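Local coordinates for protein fatty acyl CoA synthetase FADD13 (FATTY-ACYL-CoA SYNTHETASE) (Mycobacterium tuberculosis, PDB 3R44) that belongs to the ANL superfamily of AMP-binding enzymes, with an AMP-binding region followed by a smaller C-terminal domain, at residues P30-Y35 with G236-S241; L52-A57 with A160-V165; D207-D212 with D285-I290; P276-L281 with K302-K307; A332-G337 with E403-I408. One frame throughout, in Å; residues are numbered along the deposited sequence.

Interaction 1: residues P30-Y35 with G236-S241; sequences PRLQAY and GVTLIS
A34 and Y35 meet T238 and L239 where strands 33-37 and 238-241 run parallel in the large mixed sheet of the AMP-binding region. Two hydrogen bonds join them. One is the backbone bond from L239 N to A34 O, 3.0 Å long. The other comes from a side chain: a chi1 of -57° sets OG1 of T238 anti to its carbonyl carbon, and this hydroxyl donates to Q33 O at 2.6 Å, from above the carbonyl plane. A CA-H...O contact adds to them, Y35 CA lying 3.4 Å from L239 O. The hydroxyls of Y35 and S241 are both hydrogen-bonded to OE1 of E37.

Van der Waals contacts do the rest. Among apolar groups, T238 CG2 packs 3.5 Å from Q33 CB, and the side chains of Y35 and L239 cross obliquely. A methyl of L32, CD2, rests instead on a carbonyl, 3.4 Å from G236 O.

On the side away from 238-241, strand 33-37 pairs with strand 42-45, where A34 and Y35 both face M44 in a classic beta bulge. Between the two segments one main-chain bond is supplemented by the T238 hydroxyl on Q33 O, which implies a strand pairing that depends partly on a side chain.

Interaction 2: residues L52-A57 with A160-V165; sequences LANRCA and ADEPAV
R55 and A160 bring their CA atoms within 4.8 Å of each other, the nearest pair of CA atoms between a turn of helix 46-62 and the irregular segment 160-165. The polar centre of the contact is the buried amide of N54. With chi1 at -72°, its CG stands anti to the carbonyl carbon, and ND2 reaches two acceptors of the loop. The bond to E162 OE2, 3.0 Å from N54 ND2, lies in the amide plane but meets the carboxylate from above, the two planes being 79° apart. The bond from N54 ND2 to A160 O, at 3.1 Å, is more bent, and the donor again stands above the acceptor's plane. One water accepts from N54 ND2 and donates to A160 O; a second donates to both N54 O and D161 O, joining the two backbones. E162 is itself held in place, since its OE1 forms a salt bridge with K90 and its OE2 is also bonded to N50.

Beside this polar core, A160 CB sits over the centre of one face of the R55 guanidinium, 3.7 Å from R55 CZ. Farther along, A57 CB touches P163 CG at 3.8 Å. The surroundings are helical: C56 packs on C83 of helix 79-91 and R55 on L155 of helix 148-157, while the side chain of E162 packs on W20 of helix 18-28 and lies about 13 Å from the bound histidine.

Interaction 3: residues D207-D212 with D285-I290; sequences DVRYRD and DFRYFI
R287 lies flat on R209, a stacked guanidinium pair with centres 3.7 Å apart and planes at 7°, which joins the type II turn R209-D212, leading into strand 213-216, to R287, just before strand 288-291 of the same mixed sheet. A bend at chi3 (-61°) places NE of R287 over the R209 guanidinium. Such closeness of like charges is probably made tolerable by two carboxylates. D207 holds R209 side-on through NE and NH2, whereas D212 receives R287 end-on, NH1 to OD1 and NH2 to OD2; here the two side chains cross at about a right angle, and R287 NH2 is 2.8 Å from D212 OD2. From the opposite face of the carboxylate, the backbone N of R209 also donates to D212 OD2. The carbonyl of D207 is shared likewise: R287 NH2 and Y288 OH approach its O from opposite faces, the phenol at 2.7 Å. A water lies at the edge of the R287 guanidinium, accepting from R287 NE at 2.9 Å and donating to D207 OD2.

Interaction 4: residues P276-L281 with K302-K307; sequences PEFAEL and KIYAAK
F278 against Y304 is an aromatic contact at the surface of the AMP-binding region, between the short helix 276-280 and the C-terminal part of helix 298-306. The rings are T-shaped: the edge of F278 is turned to a face of Y304, with centroids 5.3 Å apart and planes at 72°. The touching atom is F278 CE1, 3.8 Å from Y304 CE2 and offset toward the rim. A chi1 of -177° puts CG of F278 anti to the backbone N, from where the ring reaches across to the other helix. I303 CG1 also meets the ring edge, 3.9 Å from F278 CE2.

K307 slides past F278 in the opposite direction, its CD 3.6 Å from F278 CE1. Its ammonium reaches the last turn of helix 276-280 and donates to the backbone, K307 NZ lying 3.1 Å from F278 O. The lysine charge would probably be favoured near the C-terminal carbonyl end of helix 276-280. W251 adds a cation-pi partner for K307 and packs on F278, while the Y304 hydroxyl is bonded to L269 O.

Both helices lie on connections between parallel neighbours of the mixed sheet, helix 276-280 between strands 261-264 and 288-291 and helix 298-306 between 288-291 and 310-316, as in the beta-alpha-beta crossovers of an alpha/beta sheet.

Interaction 5: residues A332-G337 with E403-I408; sequences ALRKAG and EGYLYI
K335 is curled over Y405 by its torsions: chi1 of -55° sets CG anti to the carbonyl carbon and over one face of the tyrosine, and chi2 of -59° turns CD back. CG stands 4.0 Å from the centroid of the Y405 ring, in a CH-pi contact offset toward the rim. Farther out, K335 CE lies 3.2 Å from Y407 OH, near the plane of that ring, and NZ forms a salt bridge with D401. R334 comes to the other end of Y405, its guanidinium turned steeply against the ring. Its NH1 and the Y405 hydroxyl are neighbours without being bonded to each other; D331 serves both, OD1 for the arginine and OD2 for the phenol.

The side chains of R334 and K335 come from the type I turn L333-A336, while Y407 lies on strand 406-410, which forms a hairpin with 396-400. Beyond the turn, G337 O lies 3.6 Å from Y407 CD1. A water accepts from I408 N at 2.8 Å and donates to G337 O at 2.8 Å.

From the N terminus, interaction 1 closes a loop of some 200 residues; interaction 2, closing about 100, falls wholly within it and joins helix 46-62 to the segment after helix 148-157. Interaction 3 closes some 70 and crosses interaction 1, since 207-212 precedes 236-241 and 285-290 follows it. The two touch through backbone atoms, T238 N with D212 O, in the shared mixed sheet. Interaction 4, closing 20, crosses interaction 3 and meets it where Y304 packs on F289, so helix 298-306 is packed on strand 288-291. Interaction 5 opens later and closes 65; it links 332-337 to the hairpin strand 406-410, and L333 packs on K302 of interaction 4.

Interaction 1: residues P30-Y35 with G236-S241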
# COMPACT_ATOMS: atom_id res chain seq x y z
N PRO A 30 2.55 15.38 -25.76
CA PRO A 30 3.59 14.45 -26.19
C PRO A 30 4.97 14.82 -25.67
O PRO A 30 5.80 13.95 -25.42
CB PRO A 30 3.57 14.57 -27.73
CG PRO A 30 2.76 15.72 -28.05
CD PRO A 30 1.80 15.90 -26.91
N ARG A 31 5.20 16.12 -25.52
CA ARG A 31 6.54 16.59 -25.16
C ARG A 31 6.68 16.92 -23.69
O ARG A 31 7.74 17.36 -23.23
CB ARG A 31 6.93 17.75 -26.10
CG ARG A 31 6.85 17.31 -27.63
CD ARG A 31 7.94 16.23 -27.76
NE ARG A 31 8.13 15.51 -29.01
CZ ARG A 31 9.12 15.73 -29.88
NH1 ARG A 31 10.03 16.71 -29.70
NH2 ARG A 31 9.20 14.97 -30.97
N LEU A 32 5.63 16.69 -22.94
CA LEU A 32 5.70 16.85 -21.52
C LEU A 32 6.54 15.76 -20.90
O LEU A 32 6.41 14.59 -21.26
CB LEU A 32 4.29 16.80 -20.93
CG LEU A 32 4.18 16.78 -19.41
CD1 LEU A 32 4.76 18.08 -18.75
CD2 LEU A 32 2.71 16.61 -19.05
N GLN A 33 7.48 16.11 -20.01
CA GLN A 33 8.21 15.06 -19.30
C GLN A 33 7.34 14.08 -18.52
O GLN A 33 6.41 14.48 -17.75
CB GLN A 33 9.29 15.63 -18.40
CG GLN A 33 10.36 16.44 -19.13
CD GLN A 33 11.49 16.72 -18.17
OE1 GLN A 33 11.30 17.36 -17.16
NE2 GLN A 33 12.63 16.14 -18.43
N ALA A 34 7.57 12.79 -18.76
CA ALA A 34 6.79 11.72 -18.11
C ALA A 34 7.52 11.04 -16.96
O ALA A 34 6.93 10.67 -15.95
CB ALA A 34 6.34 10.66 -19.16
N TYR A 35 8.83 10.88 -17.14
CA TYR A 35 9.67 10.05 -16.23
C TYR A 35 11.06 10.57 -16.21
O TYR A 35 11.65 10.68 -17.25
CB TYR A 35 9.62 8.59 -16.67
CG TYR A 35 10.14 7.62 -15.64
CD1 TYR A 35 9.26 6.93 -14.82
CD2 TYR A 35 11.50 7.38 -15.49
CE1 TYR A 35 9.70 6.09 -13.86
CE2 TYR A 35 11.97 6.49 -14.50
CZ TYR A 35 11.03 5.85 -13.71
OH TYR A 35 11.40 4.94 -12.75
N GLY A 236 -1.27 14.26 -16.27
CA GLY A 236 -0.17 14.93 -16.95
C GLY A 236 0.86 15.47 -15.98
O GLY A 236 1.28 16.65 -16.01
N VAL A 237 1.31 14.58 -15.13
CA VAL A 237 2.28 14.87 -14.06
C VAL A 237 3.57 14.21 -14.46
O VAL A 237 3.55 13.13 -15.05
CB VAL A 237 1.76 14.23 -12.81
CG1 VAL A 237 2.81 14.14 -11.69
CG2 VAL A 237 0.53 15.05 -12.35
N THR A 238 4.69 14.83 -14.15
CA THR A 238 5.98 14.25 -14.42
C THR A 238 6.41 13.45 -13.21
O THR A 238 6.54 14.00 -12.13
CB THR A 238 7.01 15.35 -14.69
OG1 THR A 238 6.58 16.18 -15.77
CG2 THR A 238 8.41 14.80 -15.09
N LEU A 239 6.70 12.16 -13.38
CA LEU A 239 7.24 11.33 -12.30
C LEU A 239 8.73 11.59 -12.15
O LEU A 239 9.45 11.54 -13.14
CB LEU A 239 7.05 9.85 -12.60
CG LEU A 239 5.66 9.36 -12.39
CD1 LEU A 239 5.63 7.92 -12.96
CD2 LEU A 239 5.33 9.32 -10.91
N ILE A 240 9.15 11.90 -10.92
CA ILE A 240 10.55 12.05 -10.60
C ILE A 240 10.89 10.82 -9.78
O ILE A 240 10.39 10.64 -8.68
CB ILE A 240 10.82 13.35 -9.83
CG1 ILE A 240 10.20 14.56 -10.57
CG2 ILE A 240 12.32 13.51 -9.55
CD1 ILE A 240 10.72 14.82 -11.99
N SER A 241 11.75 9.98 -10.31
CA SER A 241 12.01 8.71 -9.67
C SER A 241 13.31 8.68 -8.85
O SER A 241 14.39 9.06 -9.36
CB SER A 241 12.03 7.60 -10.72
OG SER A 241 12.45 6.39 -10.15

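Interaction 2: residues L52-A57 with A160-V165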
# COMPACT_ATOMS: atom_id res chain seq x y z
N LEU A 52 7.99 3.35 -25.59
CA LEU A 52 8.63 2.25 -24.88
C LEU A 52 7.58 1.23 -24.39
O LEU A 52 7.86 0.04 -24.36
CB LEU A 52 9.39 2.75 -23.66
CG LEU A 52 10.15 1.73 -22.84
CD1 LEU A 52 11.14 0.95 -23.68
CD2 LEU A 52 10.98 2.48 -21.75
N ALA A 53 6.42 1.69 -23.92
CA ALA A 53 5.34 0.75 -23.61
C ALA A 53 4.98 -0.13 -24.81
O ALA A 53 4.72 -1.34 -24.65
CB ALA A 53 4.08 1.52 -23.08
N ASN A 54 4.99 0.44 -26.01
CA ASN A 54 4.73 -0.32 -27.22
C ASN A 54 5.81 -1.35 -27.46
O ASN A 54 5.51 -2.48 -27.84
CB ASN A 54 4.61 0.58 -28.44
CG ASN A 54 3.31 1.37 -28.44
OD1 ASN A 54 2.44 1.08 -27.65
ND2 ASN A 54 3.23 2.42 -29.26
N ARG A 55 7.05 -0.95 -27.30
CA ARG A 55 8.17 -1.92 -27.36
C ARG A 55 8.06 -3.04 -26.31
O ARG A 55 8.30 -4.20 -26.64
CB ARG A 55 9.52 -1.20 -27.27
CG ARG A 55 9.82 -0.33 -28.51
CD ARG A 55 11.28 0.05 -28.67
NE ARG A 55 11.30 1.50 -28.76
CZ ARG A 55 11.40 2.24 -29.87
NH1 ARG A 55 11.63 1.70 -31.07
NH2 ARG A 55 11.33 3.58 -29.74
N CYS A 56 7.65 -2.71 -25.08
CA CYS A 56 7.41 -3.70 -24.04
C CYS A 56 6.31 -4.68 -24.49
O CYS A 56 6.44 -5.90 -24.31
CB CYS A 56 7.02 -3.06 -22.72
SG CYS A 56 8.46 -2.28 -21.92
N ALA A 57 5.24 -4.13 -25.08
CA ALA A 57 4.14 -4.96 -25.56
C ALA A 57 4.60 -5.90 -26.67
O ALA A 57 4.15 -7.07 -26.73
CB ALA A 57 3.02 -4.09 -26.05
N ALA A 160 8.00 -0.17 -32.13
CA ALA A 160 7.18 0.64 -31.25
C ALA A 160 5.77 0.74 -31.80
O ALA A 160 5.15 1.77 -31.67
CB ALA A 160 7.85 2.05 -31.04
N ASP A 161 5.25 -0.34 -32.39
CA ASP A 161 3.91 -0.38 -32.99
C ASP A 161 2.87 -0.28 -31.90
O ASP A 161 2.95 -0.98 -30.92
CB ASP A 161 3.65 -1.73 -33.69
CG ASP A 161 4.60 -2.02 -34.88
OD1 ASP A 161 4.99 -1.06 -35.58
OD2 ASP A 161 4.92 -3.24 -35.14
N GLU A 162 1.84 0.52 -32.08
CA GLU A 162 0.76 0.50 -31.13
C GLU A 162 -0.04 -0.83 -31.32
O GLU A 162 -0.50 -1.09 -32.43
CB GLU A 162 -0.08 1.75 -31.40
CG GLU A 162 -1.06 2.10 -30.37
CD GLU A 162 -0.45 2.60 -29.11
OE1 GLU A 162 -0.93 2.04 -28.09
OE2 GLU A 162 0.46 3.53 -29.11
N PRO A 163 -0.15 -1.68 -30.29
CA PRO A 163 -0.95 -2.90 -30.49
C PRO A 163 -2.44 -2.63 -30.75
O PRO A 163 -2.98 -1.62 -30.31
CB PRO A 163 -0.83 -3.65 -29.15
CG PRO A 163 0.36 -2.98 -28.45
CD PRO A 163 0.34 -1.58 -28.91
N ALA A 164 -3.10 -3.55 -31.42
CA ALA A 164 -4.55 -3.52 -31.50
C ALA A 164 -5.01 -3.69 -30.05
O ALA A 164 -4.76 -4.72 -29.42
CB ALA A 164 -5.07 -4.66 -32.40
N VAL A 165 -5.59 -2.66 -29.47
CA VAL A 165 -6.00 -2.76 -28.08
C VAL A 165 -7.50 -2.99 -28.13
O VAL A 165 -8.24 -2.15 -28.70
CB VAL A 165 -5.65 -1.48 -27.28
CG1 VAL A 165 -6.18 -1.55 -25.87
CG2 VAL A 165 -4.17 -1.24 -27.27
O HOH W 1 3.67 -3.34 -29.63
O HOH W 2 5.02 4.32 -30.67

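Interaction 3: residues D207-D212 with D285-I290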
# COMPACT_ATOMS: atom_id res chain seq x y z
N ASP A 207 -5.03 18.04 -4.27
CA ASP A 207 -4.69 19.18 -5.09
C ASP A 207 -3.51 18.83 -6.00
O ASP A 207 -2.38 19.18 -5.72
CB ASP A 207 -4.39 20.41 -4.21
CG ASP A 207 -4.02 21.66 -5.02
OD1 ASP A 207 -4.13 21.74 -6.29
OD2 ASP A 207 -3.62 22.61 -4.34
N VAL A 208 -3.79 18.09 -7.07
CA VAL A 208 -2.78 17.75 -8.09
C VAL A 208 -3.11 18.55 -9.35
O VAL A 208 -4.31 18.76 -9.67
CB VAL A 208 -2.71 16.26 -8.38
CG1 VAL A 208 -4.05 15.70 -8.91
CG2 VAL A 208 -1.51 15.94 -9.34
N ARG A 209 -2.07 19.03 -10.04
CA ARG A 209 -2.20 19.99 -11.16
C ARG A 209 -1.46 19.52 -12.39
O ARG A 209 -0.46 18.83 -12.29
CB ARG A 209 -1.66 21.35 -10.71
CG ARG A 209 -2.28 21.86 -9.42
CD ARG A 209 -1.63 23.14 -8.97
NE ARG A 209 -2.07 23.46 -7.63
CZ ARG A 209 -1.60 24.48 -6.93
NH1 ARG A 209 -0.65 25.26 -7.44
NH2 ARG A 209 -2.06 24.70 -5.71
N TYR A 210 -1.99 19.89 -13.55
CA TYR A 210 -1.33 19.68 -14.82
C TYR A 210 0.08 20.21 -14.72
O TYR A 210 0.29 21.32 -14.22
CB TYR A 210 -2.07 20.40 -15.91
CG TYR A 210 -1.43 20.25 -17.28
CD1 TYR A 210 -1.06 19.01 -17.77
CD2 TYR A 210 -1.19 21.37 -18.09
CE1 TYR A 210 -0.46 18.87 -19.07
CE2 TYR A 210 -0.60 21.24 -19.38
CZ TYR A 210 -0.24 19.97 -19.84
OH TYR A 210 0.34 19.81 -21.09
N ARG A 211 1.04 19.40 -15.19
CA ARG A 211 2.47 19.70 -15.19
C ARG A 211 3.15 19.64 -13.78
O ARG A 211 4.33 19.93 -13.68
CB ARG A 211 2.76 21.04 -15.91
CG ARG A 211 2.27 21.06 -17.35
CD ARG A 211 2.69 22.24 -18.23
NE ARG A 211 4.09 22.06 -18.59
CZ ARG A 211 4.56 21.71 -19.79
NH1 ARG A 211 3.74 21.54 -20.83
NH2 ARG A 211 5.87 21.56 -19.95
N ASP A 212 2.42 19.22 -12.72
CA ASP A 212 3.07 18.98 -11.43
C ASP A 212 4.18 17.91 -11.66
O ASP A 212 4.13 17.08 -12.57
CB ASP A 212 2.10 18.45 -10.36
CG ASP A 212 1.37 19.53 -9.58
OD1 ASP A 212 1.77 20.72 -9.61
OD2 ASP A 212 0.35 19.19 -8.89
N ASP A 285 8.85 25.31 -4.87
CA ASP A 285 7.84 24.64 -5.70
C ASP A 285 7.17 23.51 -4.92
O ASP A 285 6.12 23.02 -5.35
CB ASP A 285 8.45 24.03 -6.98
CG ASP A 285 9.04 25.08 -7.95
OD1 ASP A 285 8.27 25.82 -8.59
OD2 ASP A 285 10.28 25.10 -8.12
N PHE A 286 7.79 23.01 -3.83
CA PHE A 286 7.27 21.80 -3.18
C PHE A 286 6.06 22.15 -2.30
O PHE A 286 6.14 23.04 -1.44
CB PHE A 286 8.35 21.16 -2.30
CG PHE A 286 7.99 19.80 -1.88
CD1 PHE A 286 8.25 18.72 -2.70
CD2 PHE A 286 7.22 19.60 -0.74
CE1 PHE A 286 7.86 17.45 -2.33
CE2 PHE A 286 6.75 18.32 -0.40
CZ PHE A 286 7.10 17.26 -1.18
N ARG A 287 4.93 21.52 -2.54
CA ARG A 287 3.72 21.86 -1.82
C ARG A 287 3.38 20.90 -0.71
O ARG A 287 3.02 21.34 0.36
CB ARG A 287 2.51 21.97 -2.77
CG ARG A 287 2.76 22.90 -3.93
CD ARG A 287 1.44 23.44 -4.55
NE ARG A 287 0.63 22.33 -5.08
CZ ARG A 287 0.79 21.73 -6.27
NH1 ARG A 287 1.75 22.11 -7.11
NH2 ARG A 287 -0.06 20.75 -6.63
N TYR A 288 3.39 19.59 -0.99
CA TYR A 288 3.02 18.62 0.03
C TYR A 288 3.52 17.21 -0.21
O TYR A 288 3.77 16.80 -1.33
CB TYR A 288 1.46 18.60 0.22
CG TYR A 288 0.70 18.19 -0.99
CD1 TYR A 288 0.40 16.85 -1.24
CD2 TYR A 288 0.27 19.14 -1.90
CE1 TYR A 288 -0.32 16.51 -2.31
CE2 TYR A 288 -0.44 18.81 -3.00
CZ TYR A 288 -0.72 17.46 -3.23
OH TYR A 288 -1.41 17.02 -4.34
N PHE A 289 3.58 16.44 0.86
CA PHE A 289 3.79 15.03 0.77
C PHE A 289 2.48 14.29 0.90
O PHE A 289 1.59 14.74 1.58
CB PHE A 289 4.69 14.56 1.89
CG PHE A 289 6.13 14.99 1.77
CD1 PHE A 289 7.03 14.32 0.93
CD2 PHE A 289 6.57 16.08 2.50
CE1 PHE A 289 8.37 14.72 0.83
CE2 PHE A 289 7.91 16.51 2.39
CZ PHE A 289 8.80 15.82 1.57
N ILE A 290 2.36 13.17 0.20
CA ILE A 290 1.24 12.24 0.35
C ILE A 290 1.86 11.10 1.13
O ILE A 290 2.82 10.51 0.66
CB ILE A 290 0.76 11.68 -0.97
CG1 ILE A 290 0.30 12.81 -1.89
CG2 ILE A 290 -0.43 10.69 -0.72
CD1 ILE A 290 -0.04 12.37 -3.33
O HOH W 3 -1.24 22.10 -2.84

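Interaction 4: residues P276-L281 with K302-K307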
# COMPACT_ATOMS: atom_id res chain seq x y z
N PRO A 276 21.04 17.65 7.08
CA PRO A 276 21.50 19.05 7.00
C PRO A 276 20.71 19.81 5.94
O PRO A 276 20.44 21.01 6.10
CB PRO A 276 22.96 18.90 6.54
CG PRO A 276 23.41 17.66 7.20
CD PRO A 276 22.19 16.73 7.14
N GLU A 277 20.31 19.10 4.87
CA GLU A 277 19.57 19.76 3.81
C GLU A 277 18.21 20.35 4.21
O GLU A 277 17.72 21.23 3.51
CB GLU A 277 19.43 18.88 2.57
CG GLU A 277 20.77 18.59 1.88
CD GLU A 277 21.66 17.54 2.63
OE1 GLU A 277 21.21 16.78 3.58
OE2 GLU A 277 22.87 17.51 2.27
N PHE A 278 17.58 19.83 5.26
CA PHE A 278 16.26 20.32 5.69
C PHE A 278 16.32 21.79 6.10
O PHE A 278 15.45 22.58 5.73
CB PHE A 278 15.76 19.51 6.86
CG PHE A 278 14.39 19.89 7.34
CD1 PHE A 278 13.29 19.53 6.64
CD2 PHE A 278 14.22 20.62 8.50
CE1 PHE A 278 12.01 19.86 7.11
CE2 PHE A 278 12.97 20.99 8.94
CZ PHE A 278 11.88 20.64 8.26
N ALA A 279 17.34 22.11 6.88
CA ALA A 279 17.59 23.46 7.39
C ALA A 279 18.12 24.29 6.25
O ALA A 279 17.91 25.49 6.24
CB ALA A 279 18.61 23.42 8.55
N GLU A 280 18.85 23.67 5.32
CA GLU A 280 19.69 24.43 4.41
C GLU A 280 19.19 24.73 3.00
O GLU A 280 19.45 25.80 2.47
CB GLU A 280 21.14 23.96 4.49
CG GLU A 280 21.75 23.10 3.45
CD GLU A 280 22.95 22.27 4.03
OE1 GLU A 280 23.30 21.23 3.43
OE2 GLU A 280 23.52 22.63 5.10
N LEU A 281 18.42 23.82 2.40
CA LEU A 281 17.92 24.04 1.03
C LEU A 281 16.50 24.60 1.10
O LEU A 281 15.75 24.26 2.02
CB LEU A 281 17.94 22.72 0.25
CG LEU A 281 19.30 22.11 -0.12
CD1 LEU A 281 19.10 20.79 -0.87
CD2 LEU A 281 20.20 23.04 -0.93
N LYS A 302 3.93 20.09 12.12
CA LYS A 302 4.21 21.49 12.37
C LYS A 302 5.53 22.00 11.83
O LYS A 302 5.62 23.13 11.37
CB LYS A 302 4.10 21.79 13.87
CG LYS A 302 2.65 21.68 14.41
CD LYS A 302 2.66 21.96 15.94
CE LYS A 302 1.59 22.90 16.35
NZ LYS A 302 1.74 23.24 17.79
N ILE A 303 6.57 21.19 11.89
CA ILE A 303 7.86 21.66 11.42
C ILE A 303 7.87 21.75 9.89
O ILE A 303 8.40 22.72 9.34
CB ILE A 303 9.01 20.84 12.00
CG1 ILE A 303 10.33 21.55 11.69
CG2 ILE A 303 8.97 19.45 11.52
CD1 ILE A 303 10.53 22.76 12.44
N TYR A 304 7.20 20.81 9.23
CA TYR A 304 7.02 20.91 7.81
C TYR A 304 6.16 22.11 7.45
O TYR A 304 6.52 22.87 6.53
CB TYR A 304 6.48 19.58 7.20
CG TYR A 304 7.60 18.57 6.92
CD1 TYR A 304 7.90 17.57 7.81
CD2 TYR A 304 8.35 18.62 5.75
CE1 TYR A 304 8.92 16.68 7.58
CE2 TYR A 304 9.38 17.71 5.50
CZ TYR A 304 9.66 16.74 6.43
OH TYR A 304 10.68 15.86 6.18
N ALA A 305 5.10 22.36 8.22
CA ALA A 305 4.29 23.55 7.98
C ALA A 305 5.08 24.87 8.11
O ALA A 305 4.82 25.82 7.40
CB ALA A 305 3.07 23.55 8.86
N ALA A 306 6.03 24.94 9.03
CA ALA A 306 6.94 26.10 9.11
C ALA A 306 7.83 26.30 7.87
O ALA A 306 8.33 27.44 7.65
CB ALA A 306 7.82 25.99 10.35
N LYS A 307 8.08 25.23 7.14
CA LYS A 307 8.84 25.22 5.87
C LYS A 307 7.87 25.39 4.68
O LYS A 307 8.27 25.23 3.53
CB LYS A 307 9.67 23.94 5.73
CG LYS A 307 10.82 23.92 4.68
CD LYS A 307 11.73 22.61 4.79
CE LYS A 307 12.49 22.20 3.47
NZ LYS A 307 13.68 23.13 3.20

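Interaction 5: residues A332-G337 with E403-I408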
# COMPACT_ATOMS: atom_id res chain seq x y z
N ALA A 332 -4.71 18.50 8.35
CA ALA A 332 -3.63 17.62 8.95
C ALA A 332 -3.46 17.83 10.45
O ALA A 332 -3.29 16.89 11.23
CB ALA A 332 -2.32 17.80 8.21
N LEU A 333 -3.55 19.08 10.88
CA LEU A 333 -3.34 19.37 12.28
C LEU A 333 -4.64 19.27 13.05
O LEU A 333 -4.72 18.60 14.09
CB LEU A 333 -2.74 20.74 12.42
CG LEU A 333 -1.82 20.81 13.61
CD1 LEU A 333 -0.76 19.68 13.57
CD2 LEU A 333 -1.19 22.23 13.69
N ARG A 334 -5.63 20.00 12.51
CA ARG A 334 -7.03 19.97 12.91
C ARG A 334 -7.41 18.56 13.33
O ARG A 334 -7.90 18.36 14.44
CB ARG A 334 -7.91 20.39 11.71
CG ARG A 334 -9.24 21.07 11.98
CD ARG A 334 -10.11 21.03 10.70
NE ARG A 334 -11.43 20.57 11.06
CZ ARG A 334 -12.38 20.24 10.21
NH1 ARG A 334 -12.17 20.31 8.90
NH2 ARG A 334 -13.56 19.82 10.68
N LYS A 335 -7.11 17.57 12.48
CA LYS A 335 -7.60 16.18 12.70
C LYS A 335 -6.50 15.15 12.89
O LYS A 335 -6.58 14.03 12.34
CB LYS A 335 -8.54 15.71 11.57
CG LYS A 335 -9.73 16.59 11.31
CD LYS A 335 -10.62 16.77 12.51
CE LYS A 335 -11.57 15.62 12.78
NZ LYS A 335 -12.95 16.16 13.17
N ALA A 336 -5.48 15.52 13.67
CA ALA A 336 -4.36 14.63 14.01
C ALA A 336 -4.89 13.29 14.42
O ALA A 336 -5.78 13.20 15.30
CB ALA A 336 -3.51 15.19 15.12
N GLY A 337 -4.38 12.26 13.75
CA GLY A 337 -4.73 10.87 14.03
C GLY A 337 -5.86 10.32 13.16
O GLY A 337 -6.09 9.09 13.14
N GLU A 403 -18.46 14.46 11.65
CA GLU A 403 -18.13 15.28 10.50
C GLU A 403 -17.60 14.41 9.33
O GLU A 403 -17.15 14.93 8.30
CB GLU A 403 -17.13 16.40 10.88
CG GLU A 403 -17.74 17.72 11.25
CD GLU A 403 -18.53 18.35 10.07
OE1 GLU A 403 -17.95 18.65 8.98
OE2 GLU A 403 -19.75 18.56 10.26
N GLY A 404 -17.64 13.09 9.50
CA GLY A 404 -17.23 12.17 8.46
C GLY A 404 -15.78 11.75 8.43
O GLY A 404 -15.32 11.12 7.47
N TYR A 405 -15.04 12.03 9.51
CA TYR A 405 -13.61 11.73 9.55
C TYR A 405 -13.43 10.34 10.15
O TYR A 405 -13.97 10.04 11.24
CB TYR A 405 -12.84 12.79 10.31
CG TYR A 405 -12.70 14.10 9.59
CD1 TYR A 405 -11.65 14.33 8.75
CD2 TYR A 405 -13.65 15.08 9.69
CE1 TYR A 405 -11.50 15.54 8.06
CE2 TYR A 405 -13.54 16.28 8.97
CZ TYR A 405 -12.48 16.50 8.18
OH TYR A 405 -12.35 17.69 7.54
N LEU A 406 -12.71 9.52 9.42
CA LEU A 406 -12.39 8.14 9.82
C LEU A 406 -11.17 8.10 10.76
O LEU A 406 -10.14 8.74 10.49
CB LEU A 406 -12.05 7.32 8.59
CG LEU A 406 -11.63 5.86 8.81
CD1 LEU A 406 -12.76 5.15 9.58
CD2 LEU A 406 -11.34 5.10 7.50
N TYR A 407 -11.29 7.32 11.84
CA TYR A 407 -10.20 7.06 12.78
C TYR A 407 -10.06 5.56 12.83
O TYR A 407 -10.97 4.86 13.23
CB TYR A 407 -10.49 7.60 14.19
CG TYR A 407 -10.45 9.11 14.29
CD1 TYR A 407 -9.30 9.75 14.74
CD2 TYR A 407 -11.52 9.89 13.89
CE1 TYR A 407 -9.22 11.13 14.81
CE2 TYR A 407 -11.46 11.29 13.95
CZ TYR A 407 -10.32 11.89 14.41
OH TYR A 407 -10.23 13.25 14.47
N ILE A 408 -8.93 5.04 12.37
CA ILE A 408 -8.70 3.62 12.46
C ILE A 408 -8.25 3.21 13.85
O ILE A 408 -7.30 3.76 14.45
CB ILE A 408 -7.68 3.15 11.40
CG1 ILE A 408 -8.17 3.47 9.98
CG2 ILE A 408 -7.37 1.63 11.54
CD1 ILE A 408 -9.18 2.58 9.43
O HOH W 4 -8.34 14.09 15.78
O HOH W 5 -6.77 6.77 11.74